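Local coordinates for protein formate-dependent phosphoribosylglycinamide formyltransferase (PDB 6KHR) that belongs to the ATP-grasp family and forms a dimer of two identical chains, at residues E40-L45 against A50-V55; L93-A98 against D103-V108; I229-Q234 against F326-R331. All coordinates share one frame; numbering follows the deposited sequence.

Interaction 1 (E40-L45 against A50-V55)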
loop_
_atom_site.group_PDB
_atom_site.type_symbol
_atom_site.label_atom_id
_atom_site.label_comp_id
_atom_site.label_asym_id
_atom_site.label_seq_id
_atom_site.Cartn_x
_atom_site.Cartn_y
_atom_site.Cartn_z
ATOM N N GLU A 40 -3.001 -3.311 7.099
ATOM C CA GLU A 40 -2.835 -3.063 5.673
ATOM C C GLU A 40 -3.929 -3.761 4.867
ATOM O O GLU A 40 -4.543 -3.155 3.982
ATOM C CB GLU A 40 -1.433 -3.515 5.232
ATOM C CG GLU A 40 -0.304 -2.969 6.091
ATOM C CD GLU A 40 0.079 -1.534 5.730
ATOM O OE1 GLU A 40 -0.116 -1.149 4.558
ATOM O OE2 GLU A 40 0.575 -0.795 6.614
ATOM N N LEU A 41 -4.184 -5.040 5.168
ATOM C CA LEU A 41 -5.315 -5.733 4.573
ATOM C C LEU A 41 -6.596 -4.921 4.723
ATOM O O LEU A 41 -7.429 -4.888 3.808
ATOM C CB LEU A 41 -5.476 -7.125 5.212
ATOM C CG LEU A 41 -6.694 -7.931 4.743
ATOM C CD1 LEU A 41 -6.692 -8.034 3.232
ATOM C CD2 LEU A 41 -6.843 -9.339 5.385
ATOM N N ALA A 42 -6.757 -4.237 5.855
ATOM C CA ALA A 42 -7.991 -3.508 6.100
ATOM C C ALA A 42 -8.072 -2.269 5.218
ATOM O O ALA A 42 -9.149 -1.917 4.713
ATOM C CB ALA A 42 -8.092 -3.144 7.578
ATOM N N ILE A 43 -6.942 -1.592 5.030
ATOM C CA ILE A 43 -6.890 -0.493 4.077
ATOM C C ILE A 43 -7.240 -1.010 2.693
ATOM O O ILE A 43 -8.125 -0.475 2.018
ATOM C CB ILE A 43 -5.500 0.168 4.106
ATOM C CG1 ILE A 43 -5.312 0.978 5.385
ATOM C CG2 ILE A 43 -5.254 1.002 2.852
ATOM C CD1 ILE A 43 -3.845 1.340 5.649
ATOM N N ALA A 44 -6.578 -2.093 2.275
ATOM C CA ALA A 44 -6.825 -2.653 0.951
ATOM C C ALA A 44 -8.307 -2.926 0.746
ATOM O O ALA A 44 -8.890 -2.492 -0.251
ATOM C CB ALA A 44 -6.004 -3.922 0.753
ATOM N N LEU A 45 -8.941 -3.608 1.708
ATOM C CA LEU A 45 -10.351 -3.961 1.570
ATOM C C LEU A 45 -11.240 -2.729 1.510
ATOM O O LEU A 45 -12.343 -2.787 0.950
ATOM C CB LEU A 45 -10.786 -4.835 2.742
ATOM C CG LEU A 45 -10.365 -6.291 2.708
ATOM C CD1 LEU A 45 -10.565 -6.894 4.075
ATOM C CD2 LEU A 45 -11.191 -6.995 1.675
ATOM N N ALA A 50 -15.257 -2.111 0.866
ATOM C CA ALA A 50 -15.826 -2.942 1.918
ATOM C C ALA A 50 -15.681 -2.299 3.291
ATOM O O ALA A 50 -14.658 -1.684 3.596
ATOM C CB ALA A 50 -15.174 -4.324 1.931
ATOM N N GLU A 51 -16.717 -2.452 4.112
ATOM C CA GLU A 51 -16.625 -2.196 5.544
ATOM C C GLU A 51 -15.870 -3.335 6.221
ATOM O O GLU A 51 -16.096 -4.509 5.916
ATOM C CB GLU A 51 -18.023 -2.081 6.150
ATOM C CG GLU A 51 -18.296 -0.810 6.931
ATOM C CD GLU A 51 -19.682 -0.795 7.593
ATOM O OE1 GLU A 51 -20.243 -1.881 7.875
ATOM O OE2 GLU A 51 -20.210 0.313 7.830
ATOM N N VAL A 52 -14.984 -3.002 7.160
ATOM C CA VAL A 52 -14.196 -4.016 7.854
ATOM C C VAL A 52 -14.404 -3.909 9.359
ATOM O O VAL A 52 -14.326 -2.818 9.937
ATOM C CB VAL A 52 -12.692 -3.919 7.538
ATOM C CG1 VAL A 52 -11.938 -4.944 8.383
ATOM C CG2 VAL A 52 -12.448 -4.144 6.053
ATOM N N ILE A 53 -14.645 -5.054 9.988
ATOM C CA ILE A 53 -14.715 -5.193 11.434
ATOM C C ILE A 53 -13.404 -5.815 11.894
ATOM O O ILE A 53 -13.034 -6.898 11.429
ATOM C CB ILE A 53 -15.907 -6.068 11.838
ATOM C CG1 ILE A 53 -17.193 -5.525 11.217
ATOM C CG2 ILE A 53 -16.000 -6.202 13.352
ATOM C CD1 ILE A 53 -18.164 -6.623 10.827
ATOM N N ALA A 54 -12.699 -5.143 12.797
ATOM C CA ALA A 54 -11.454 -5.669 13.343
ATOM C C ALA A 54 -11.704 -6.215 14.746
ATOM O O ALA A 54 -12.155 -5.486 15.638
ATOM C CB ALA A 54 -10.354 -4.608 13.357
ATOM N N VAL A 55 -11.412 -7.498 14.929
ATOM C CA VAL A 55 -11.620 -8.202 16.186
ATOM C C VAL A 55 -10.261 -8.554 16.762
ATOM O O VAL A 55 -9.363 -8.983 16.027
ATOM C CB VAL A 55 -12.472 -9.473 15.988
ATOM C CG1 VAL A 55 -12.686 -10.161 17.307
ATOM C CG2 VAL A 55 -13.804 -9.136 15.326
#
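Leu-45 lays its CB and CD1 against the CG2 methyl of Val-52. The contact belongs to a beta-alpha-beta unit made of strand 28-32, helix 36-47 and strand 51-56. The residues that touch are all buried. Between these two side chains the nearest atoms, Leu-45 CB and Val-52 CG2, are 3.8 Å apart. The two side chains cross at about a right angle. Val-52 has CG1 anti to its backbone N (chi1 176°), which leaves CG2 pointing back at the leucine and CG1 on the side of Ala-42. The CB of Ala-42 lies 4.3 Å from that CG1, so the valine meets two helix residues with its two branches. Ala-330 of helix 325-334 also touches Leu-45, and Ile-66 of helix 62-66 packs on Ala-42. The same helix 36-47 meets the second subunit through Ile-43, which packs on Ile-43 of that subunit. On the strand side, the backbone N of Val-52 is hydrogen-bonded to OD2 of Asp-68. A single hydrogen bond joins the two segments where the chain turns from helix to strand. It runs from the N of Ala-50 to the O of Leu-45, at 3.0 Å.

Interaction 2 (L93-A98 against D103-V108)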
loop_
_atom_site.group_PDB
_atom_site.type_symbol
_atom_site.label_atom_id
_atom_site.label_comp_id
_atom_site.label_asym_id
_atom_site.label_seq_id
_atom_site.Cartn_x
_atom_site.Cartn_y
_atom_site.Cartn_z
ATOM N N LEU A 93 -15.537 -13.991 6.734
ATOM C CA LEU A 93 -14.834 -14.210 7.993
ATOM C C LEU A 93 -13.385 -14.596 7.700
ATOM O O LEU A 93 -13.114 -15.722 7.259
ATOM C CB LEU A 93 -15.542 -15.281 8.815
ATOM C CG LEU A 93 -14.995 -15.576 10.206
ATOM C CD1 LEU A 93 -14.852 -14.293 11.012
ATOM C CD2 LEU A 93 -15.908 -16.579 10.929
ATOM N N VAL A 94 -12.458 -13.671 7.967
ATOM C CA VAL A 94 -11.034 -13.827 7.658
ATOM C C VAL A 94 -10.232 -14.015 8.944
ATOM O O VAL A 94 -10.255 -13.158 9.838
ATOM C CB VAL A 94 -10.488 -12.624 6.871
ATOM C CG1 VAL A 94 -9.186 -12.995 6.214
ATOM C CG2 VAL A 94 -11.470 -12.185 5.839
ATOM N N THR A 95 -9.475 -15.103 9.001
ATOM C CA THR A 95 -8.678 -15.470 10.161
ATOM C C THR A 95 -7.248 -15.025 9.893
ATOM O O THR A 95 -6.545 -15.625 9.078
ATOM C CB THR A 95 -8.744 -16.979 10.407
ATOM O OG1 THR A 95 -10.060 -17.466 10.110
ATOM C CG2 THR A 95 -8.419 -17.290 11.848
ATOM N N VAL A 96 -6.829 -13.991 10.595
ATOM C CA VAL A 96 -5.489 -13.433 10.317
ATOM C C VAL A 96 -4.563 -13.768 11.472
ATOM O O VAL A 96 -3.428 -13.409 11.391
ATOM C CB VAL A 96 -5.578 -11.922 10.076
ATOM C CG1 VAL A 96 -4.422 -11.448 9.236
ATOM C CG2 VAL A 96 -6.871 -11.547 9.395
ATOM N N THR A 97 -5.035 -14.438 12.513
ATOM C CA THR A 97 -4.093 -14.780 13.605
ATOM C C THR A 97 -4.112 -16.282 13.853
ATOM O O THR A 97 -4.918 -16.962 13.235
ATOM C CB THR A 97 -4.412 -14.046 14.903
ATOM O OG1 THR A 97 -3.419 -14.463 15.829
ATOM C CG2 THR A 97 -5.739 -14.437 15.495
ATOM N N ALA A 98 -3.226 -16.762 14.717
ATOM C CA ALA A 98 -3.187 -18.202 15.052
ATOM C C ALA A 98 -3.951 -18.429 16.353
ATOM O O ALA A 98 -4.472 -19.513 16.549
ATOM C CB ALA A 98 -1.763 -18.678 15.165
ATOM N N ASP A 103 -12.685 -24.528 16.641
ATOM C CA ASP A 103 -14.023 -25.094 16.790
ATOM C C ASP A 103 -15.100 -24.040 16.557
ATOM O O ASP A 103 -16.130 -24.328 15.935
ATOM C CB ASP A 103 -14.179 -25.735 18.171
ATOM C CG ASP A 103 -13.223 -26.908 18.389
ATOM O OD1 ASP A 103 -12.697 -27.457 17.399
ATOM O OD2 ASP A 103 -12.997 -27.280 19.560
ATOM N N ALA A 104 -14.880 -22.810 17.031
ATOM C CA ALA A 104 -15.840 -21.745 16.759
ATOM C C ALA A 104 -15.974 -21.491 15.264
ATOM O O ALA A 104 -17.071 -21.195 14.777
ATOM C CB ALA A 104 -15.440 -20.463 17.486
ATOM N N LEU A 105 -14.872 -21.608 14.515
ATOM C CA LEU A 105 -14.941 -21.378 13.074
ATOM C C LEU A 105 -15.737 -22.475 12.378
ATOM O O LEU A 105 -16.503 -22.197 11.447
ATOM C CB LEU A 105 -13.536 -21.290 12.469
ATOM C CG LEU A 105 -12.701 -20.016 12.611
ATOM C CD1 LEU A 105 -13.450 -18.912 13.326
ATOM C CD2 LEU A 105 -11.394 -20.342 13.315
ATOM N N ASP A 106 -15.555 -23.729 12.797
ATOM C CA ASP A 106 -16.306 -24.811 12.167
ATOM C C ASP A 106 -17.788 -24.731 12.514
ATOM O O ASP A 106 -18.631 -25.178 11.724
ATOM C CB ASP A 106 -15.718 -26.170 12.547
ATOM C CG ASP A 106 -14.943 -26.809 11.395
ATOM O OD1 ASP A 106 -15.433 -26.759 10.241
ATOM O OD2 ASP A 106 -13.839 -27.348 11.635
ATOM N N ALA A 107 -18.123 -24.148 13.665
ATOM C CA ALA A 107 -19.521 -23.861 13.965
ATOM C C ALA A 107 -20.134 -22.945 12.910
ATOM O O ALA A 107 -21.215 -23.231 12.382
ATOM C CB ALA A 107 -19.642 -23.234 15.354
ATOM N N VAL A 108 -19.446 -21.847 12.583
ATOM C CA VAL A 108 -19.985 -20.892 11.619
ATOM C C VAL A 108 -20.107 -21.527 10.239
ATOM O O VAL A 108 -21.122 -21.362 9.547
ATOM C CB VAL A 108 -19.121 -19.619 11.582
ATOM C CG1 VAL A 108 -19.596 -18.671 10.484
ATOM C CG2 VAL A 108 -19.149 -18.931 12.942
#
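Leu-93 and Leu-105 meet by their methyl ends, with the two side chains crossing obliquely. CD2 of Leu-93 stands 4.2 Å from CD1 of Leu-105. The first torsion of the strand leucine is extended (chi1 -176°), with CG turned away from the backbone N, and this sends its branches out from the sheet to the helix. The helix leucine has CG anti to its own carbonyl carbon instead. Its CB points toward the strand, and its CD1 makes the contact.

The same CD2 of Leu-93 also meets Val-108, with CG1 of the valine at 4.3 Å. Leu-105 and Val-108 are three positions apart, about one turn of helix, so one methyl of the strand is met by two successive turns. Thr-95 is the second strand residue in the contact. It is two places on from Leu-93, so both face the same side of the sheet. Its OG1 lies 4.4 Å from CG of Leu-105, a loose contact with a carbon. No hydrogen bond crosses between the segments, and the contact is mainly apolar. The area buried is modest, 151 Å².

The helix runs back nearly antiparallel to the strand, at 158°, with the axes 11.3 Å apart at closest approach. This is the beta-alpha step of a Rossmann-like alpha/beta fold, in which helices pack antiparallel to the strands of a parallel sheet.

Strand 92-95 lies between strands 28-32 and 117-118, hydrogen-bonded to both through the backbone. Ile-85 of helix 78-88 touches both Leu-93 and Val-108. Helix 122-129 also packs here, with Val-125 on Thr-95 and Ala-122 on Leu-105.

Interaction 3 (I229-Q234 against F326-R331)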
loop_
_atom_site.group_PDB
_atom_site.type_symbol
_atom_site.label_atom_id
_atom_site.label_comp_id
_atom_site.label_asym_id
_atom_site.label_seq_id
_atom_site.Cartn_x
_atom_site.Cartn_y
_atom_site.Cartn_z
ATOM N N ILE A 229 4.381 -17.539 -2.534
ATOM C CA ILE A 229 3.069 -16.980 -2.262
ATOM C C ILE A 229 2.141 -17.485 -3.338
ATOM O O ILE A 229 2.362 -17.200 -4.521
ATOM C CB ILE A 229 3.074 -15.448 -2.262
ATOM C CG1 ILE A 229 3.982 -14.890 -1.169
ATOM C CG2 ILE A 229 1.630 -14.956 -2.062
ATOM C CD1 ILE A 229 3.452 -15.092 0.196
ATOM N N VAL A 230 1.101 -18.215 -2.924
ATOM C CA VAL A 230 0.095 -18.744 -3.830
ATOM C C VAL A 230 -1.223 -18.038 -3.543
ATOM O O VAL A 230 -1.614 -17.859 -2.381
ATOM C CB VAL A 230 -0.050 -20.266 -3.682
ATOM C CG1 VAL A 230 -1.045 -20.753 -4.669
ATOM C CG2 VAL A 230 1.286 -20.950 -3.877
ATOM N N VAL A 231 -1.893 -17.621 -4.612
ATOM C CA VAL A 231 -3.124 -16.853 -4.543
ATOM C C VAL A 231 -4.203 -17.663 -5.224
ATOM O O VAL A 231 -4.039 -18.064 -6.382
ATOM C CB VAL A 231 -2.988 -15.489 -5.246
ATOM C CG1 VAL A 231 -4.320 -14.711 -5.174
ATOM C CG2 VAL A 231 -1.801 -14.694 -4.696
ATOM N N CYS A 232 -5.311 -17.876 -4.522
ATOM C CA CYS A 232 -6.473 -18.565 -5.067
ATOM C C CYS A 232 -7.657 -17.618 -4.983
ATOM O O CYS A 232 -8.081 -17.232 -3.886
ATOM C CB CYS A 232 -6.738 -19.852 -4.301
ATOM S SG CYS A 232 -5.298 -20.890 -4.308
ATOM N N SER A 233 -8.186 -17.230 -6.137
ATOM C CA SER A 233 -9.376 -16.407 -6.151
ATOM C C SER A 233 -10.273 -16.869 -7.283
ATOM O O SER A 233 -10.055 -17.913 -7.903
ATOM C CB SER A 233 -9.031 -14.920 -6.284
ATOM O OG SER A 233 -10.205 -14.139 -6.136
ATOM N N GLN A 234 -11.313 -16.091 -7.527
ATOM C CA GLN A 234 -12.126 -16.235 -8.716
ATOM C C GLN A 234 -11.784 -15.078 -9.647
ATOM O O GLN A 234 -11.512 -13.963 -9.191
ATOM C CB GLN A 234 -13.621 -16.258 -8.361
ATOM C CG GLN A 234 -14.314 -17.640 -8.559
ATOM C CD GLN A 234 -14.014 -18.664 -7.454
ATOM O OE1 GLN A 234 -13.305 -19.651 -7.673
ATOM N NE2 GLN A 234 -14.579 -18.441 -6.272
ATOM N N PHE A 326 -1.104 -7.956 0.542
ATOM C CA PHE A 326 -2.328 -7.462 1.163
ATOM C C PHE A 326 -3.393 -7.088 0.137
ATOM O O PHE A 326 -4.584 -7.336 0.358
ATOM C CB PHE A 326 -2.009 -6.253 2.030
ATOM C CG PHE A 326 -0.905 -6.485 2.982
ATOM C CD1 PHE A 326 -0.965 -7.542 3.873
ATOM C CD2 PHE A 326 0.199 -5.652 2.995
ATOM C CE1 PHE A 326 0.060 -7.766 4.761
ATOM C CE2 PHE A 326 1.236 -5.866 3.889
ATOM C CZ PHE A 326 1.168 -6.923 4.766
ATOM N N GLU A 327 -2.998 -6.465 -0.974
ATOM C CA GLU A 327 -3.976 -6.228 -2.028
ATOM C C GLU A 327 -4.427 -7.550 -2.636
ATOM O O GLU A 327 -5.610 -7.731 -2.937
ATOM C CB GLU A 327 -3.394 -5.275 -3.080
ATOM C CG GLU A 327 -2.973 -3.912 -2.470
ATOM C CD GLU A 327 -2.200 -2.963 -3.413
ATOM O OE1 GLU A 327 -1.225 -3.387 -4.091
ATOM O OE2 GLU A 327 -2.557 -1.760 -3.445
ATOM N N LEU A 328 -3.518 -8.520 -2.763
ATOM C CA LEU A 328 -3.952 -9.822 -3.263
ATOM C C LEU A 328 -4.942 -10.487 -2.303
ATOM O O LEU A 328 -5.969 -11.034 -2.737
ATOM C CB LEU A 328 -2.747 -10.725 -3.520
ATOM C CG LEU A 328 -1.729 -10.297 -4.581
ATOM C CD1 LEU A 328 -0.479 -11.173 -4.468
ATOM C CD2 LEU A 328 -2.315 -10.361 -6.005
ATOM N N GLN A 329 -4.675 -10.440 -0.997
ATOM C CA GLN A 329 -5.614 -11.099 -0.104
ATOM C C GLN A 329 -6.906 -10.310 0.064
ATOM O O GLN A 329 -7.951 -10.912 0.325
ATOM C CB GLN A 329 -4.973 -11.408 1.246
ATOM C CG GLN A 329 -4.307 -10.260 1.910
ATOM C CD GLN A 329 -3.597 -10.674 3.181
ATOM O OE1 GLN A 329 -3.096 -9.827 3.926
ATOM N NE2 GLN A 329 -3.551 -11.979 3.437
ATOM N N ALA A 330 -6.886 -8.991 -0.126
ATOM C CA ALA A 330 -8.161 -8.295 -0.216
ATOM C C ALA A 330 -8.959 -8.785 -1.421
ATOM O O ALA A 330 -10.154 -9.082 -1.300
ATOM C CB ALA A 330 -7.953 -6.784 -0.270
ATOM N N ARG A 331 -8.310 -8.922 -2.585
ATOM C CA ARG A 331 -9.045 -9.385 -3.768
ATOM C C ARG A 331 -9.488 -10.841 -3.638
ATOM O O ARG A 331 -10.605 -11.187 -4.055
ATOM C CB ARG A 331 -8.213 -9.182 -5.030
ATOM C CG ARG A 331 -7.925 -7.731 -5.312
ATOM C CD ARG A 331 -7.339 -7.534 -6.711
ATOM N NE ARG A 331 -6.984 -6.141 -6.969
ATOM C CZ ARG A 331 -6.794 -5.622 -8.181
ATOM N NH1 ARG A 331 -6.925 -6.382 -9.265
ATOM N NH2 ARG A 331 -6.474 -4.343 -8.309
#
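The segment 229-234 is extended strand and 326-331 is helix, and the backbones come nearest at two places. The CA atoms of Val-231 and Leu-328 are 7.2 Å apart, and those of Ser-233 and Arg-331 are 7.4 Å apart. A step of two along the strand therefore answers a step of three along the helix. No hydrogen bond joins the two segments directly. The strand lies within the range of the ATP-grasp family, and the contact joins its large antiparallel sheet to helix 325-334, which comes much later in the chain.

Val-231 and Leu-328 make the apolar part of the contact. CG2 of Val-231 touches CD1 of Leu-328 at 3.8 Å, and the side chains cross at about a right angle. Of the two branches of the valine, CG2 does the touching, while CG1 is the one set opposite the backbone N (chi1 179°).

Ser-233 approaches the helix at a polar point. Its OG is 3.6 Å from the O of Arg-331, too long to count as a bond here. The hydroxyl is satisfied elsewhere, by a hydrogen bond with the O of Leu-336. The side chain of Arg-331 leads away from the strand, and its NH2 forms a salt bridge with Asp-381 of the second subunit. The helix thus covers the strand and also carries a charge into the dimer interface.

Strand 224-235 lies between strands 288-297 and 238-252, and helix 267-284 packs on Val-230 and Cys-232, which alternate with the residues that meet helix 325-334. That helix in turn rests on helix 36-47, where Ala-330 touches Ala-44.

From the N terminus the three contacts come in series, and none nests in or crosses another. Interaction 1 closes a short turn from helix to strand. Interaction 2 closes a similar short loop, but from strand to helix. Both reach the same parallel sheet, one strand of each contact lying in it, with centres 16 Å apart, and do not touch. Interaction 3 is the long-range one. It brings together segments separated by 91 residues, pairing the large antiparallel sheet with helix 325-334. Interactions 1 and 3 touch directly: Leu-41 CD1 lies 3.5 Å from Gln-329 CG. This joins the N-terminal parallel sheet layer to the antiparallel sheet through packed helices. Interaction 2 stays about 6 Å from interaction 3 at the nearest atoms.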